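Local structure of ribose 5-phosphate isomerase B (Anaplasma phagocytophilum, 4EM8) at residues Ala90-Thr95 with Asn108-Gly113. The protein probably interconverts ribose 5-phosphate and ribulose 5-phosphate. Residues are numbered along the deposited sequence; the frame is centred on the assembly and turned at random.
Sequences ALCSST and NVLCFG
With CG anti to the backbone N (chi1 171°), Leu-91 carries CD1 along the neighbouring strand until it lies 3.2 Å from Cys-111 O; Leu-110, with the same anti torsion (chi1 174°), sends its own CD1 across to Cys-92, 3.6 Å from CB and close to SG as well. The same CD1 of Leu-110 also lies over one face of the Phe-112 ring, toward the rim. A branched leucine suits each place: one methyl of Leu-91 packs on the backbone of 111-113, and one of Leu-110 fits between small Cys-92 and the ring. Between the face of Leu-91 and Cys-111 and that of Ala-90 and Leu-110 runs a parallel ladder. Ala-90 N donates to Val-109 O, and Cys-111 N to Ala-90 O in a nearly straight bond (2.9 Å). Cys-92 N reaches Cys-111 O at 3.2 Å, an oxygen that also receives a CA-H contact from Leu-91. Past this rung a water donates to Cys-92 O and accepts from Gly-113 N, and is hydrogen-bonded to Ser-93 OG. This pairing closes the beta-alpha-beta unit of strand 89-91, helix 95-105 and strand 109-113. Leu-110 and Cys-92 pack against helix 119-131, Leu-91 and Cys-111 against helix 75-81. Backbone groups facing this buried seam thus pair across it or through water, while Leu-110 and Phe-112 bond to strand 66-71; Leu-91 lies near Gly-74, predicted to bind ribulose 5-phosphate, and Gly-113 near Cys-71, the predicted proton acceptor.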
loop_
_atom_site.group_PDB
_atom_site.type_symbol
_atom_site.label_atom_id
_atom_site.label_comp_id
_atom_site.label_asym_id
_atom_site.label_seq_id
_atom_site.Cartn_x
_atom_site.Cartn_y
_atom_site.Cartn_z
ATOM N N ALA A 90 -4.479 3.516 -0.024
ATOM C CA ALA A 90 -3.779 3.162 1.230
ATOM C C ALA A 90 -4.554 2.059 1.947
ATOM O O ALA A 90 -5.754 2.179 2.151
ATOM C CB ALA A 90 -3.662 4.384 2.141
ATOM N N LEU A 91 -3.851 0.984 2.308
ATOM C CA LEU A 91 -4.355 -0.035 3.243
ATOM C C LEU A 91 -4.264 0.521 4.666
ATOM O O LEU A 91 -3.170 0.828 5.150
ATOM C CB LEU A 91 -3.521 -1.319 3.121
ATOM C CG LEU A 91 -3.727 -2.454 4.134
ATOM C CD1 LEU A 91 -5.197 -2.789 4.218
ATOM C CD2 LEU A 91 -2.878 -3.672 3.738
ATOM N N CYS A 92 -5.397 0.717 5.318
ATOM C CA CYS A 92 -5.368 1.300 6.647
ATOM C C CYS A 92 -6.015 0.341 7.614
ATOM O O CYS A 92 -7.090 -0.215 7.350
ATOM C CB CYS A 92 -6.098 2.644 6.636
ATOM S SG CYS A 92 -5.425 3.873 5.506
ATOM N N SER A 93 -5.381 0.142 8.749
ATOM C CA SER A 93 -5.940 -0.707 9.793
ATOM C C SER A 93 -6.142 0.086 11.065
ATOM O O SER A 93 -6.481 -0.461 12.090
ATOM C CB SER A 93 -5.012 -1.908 10.009
ATOM O OG SER A 93 -5.267 -2.900 9.007
ATOM N N SER A 94 -5.939 1.387 10.981
ATOM C CA SER A 94 -6.054 2.259 12.125
ATOM C C SER A 94 -6.503 3.610 11.639
ATOM O O SER A 94 -6.250 3.974 10.481
ATOM C CB SER A 94 -4.682 2.406 12.812
ATOM O OG SER A 94 -3.807 3.156 11.994
ATOM N N THR A 95 -7.118 4.376 12.531
ATOM C CA THR A 95 -7.495 5.752 12.208
ATOM C C THR A 95 -6.233 6.626 11.945
ATOM O O THR A 95 -6.263 7.517 11.089
ATOM C CB THR A 95 -8.375 6.383 13.306
ATOM O OG1 THR A 95 -7.737 6.270 14.576
ATOM C CG2 THR A 95 -9.751 5.689 13.401
ATOM N N ASN A 108 -7.364 8.754 -2.133
ATOM C CA ASN A 108 -8.739 8.720 -2.624
ATOM C C ASN A 108 -9.353 7.302 -2.667
ATOM O O ASN A 108 -10.540 7.159 -2.967
ATOM C CB ASN A 108 -8.864 9.473 -3.962
ATOM C CG ASN A 108 -7.945 8.948 -5.034
ATOM O OD1 ASN A 108 -7.374 7.844 -4.922
ATOM N ND2 ASN A 108 -7.810 9.729 -6.128
ATOM N N VAL A 109 -8.557 6.281 -2.338
ATOM C CA VAL A 109 -9.011 4.874 -2.201
ATOM C C VAL A 109 -8.500 4.250 -0.890
ATOM O O VAL A 109 -7.275 4.184 -0.611
ATOM C CB VAL A 109 -8.561 4.020 -3.400
ATOM C CG1 VAL A 109 -8.833 2.513 -3.206
ATOM C CG2 VAL A 109 -9.206 4.564 -4.680
ATOM N N LEU A 110 -9.450 3.792 -0.084
ATOM C CA LEU A 110 -9.170 3.119 1.176
ATOM C C LEU A 110 -9.250 1.598 0.982
ATOM O O LEU A 110 -10.269 1.084 0.508
ATOM C CB LEU A 110 -10.140 3.603 2.255
ATOM C CG LEU A 110 -10.164 2.967 3.679
ATOM C CD1 LEU A 110 -8.782 2.931 4.322
ATOM C CD2 LEU A 110 -11.169 3.685 4.592
ATOM N N CYS A 111 -8.177 0.881 1.318
ATOM C CA CYS A 111 -8.184 -0.580 1.269
ATOM C C CYS A 111 -8.249 -1.215 2.665
ATOM O O CYS A 111 -7.571 -0.755 3.549
ATOM C CB CYS A 111 -6.923 -1.064 0.555
ATOM S SG CYS A 111 -6.791 -0.407 -1.132
ATOM N N PHE A 112 -9.035 -2.272 2.834
ATOM C CA PHE A 112 -9.109 -3.035 4.079
ATOM C C PHE A 112 -8.791 -4.509 3.844
ATOM O O PHE A 112 -9.024 -5.020 2.761
ATOM C CB PHE A 112 -10.531 -3.024 4.649
ATOM C CG PHE A 112 -10.948 -1.720 5.196
ATOM C CD1 PHE A 112 -10.420 -1.279 6.382
ATOM C CD2 PHE A 112 -11.942 -0.966 4.568
ATOM C CE1 PHE A 112 -10.802 -0.071 6.910
ATOM C CE2 PHE A 112 -12.345 0.233 5.100
ATOM C CZ PHE A 112 -11.783 0.670 6.286
ATOM N N GLY A 113 -8.329 -5.160 4.907
ATOM C CA GLY A 113 -8.076 -6.602 4.983
ATOM C C GLY A 113 -9.141 -7.162 5.883
ATOM O O GLY A 113 -9.012 -7.122 7.127
HETATM O O HOH W 1 -7.574 -3.180 6.968
#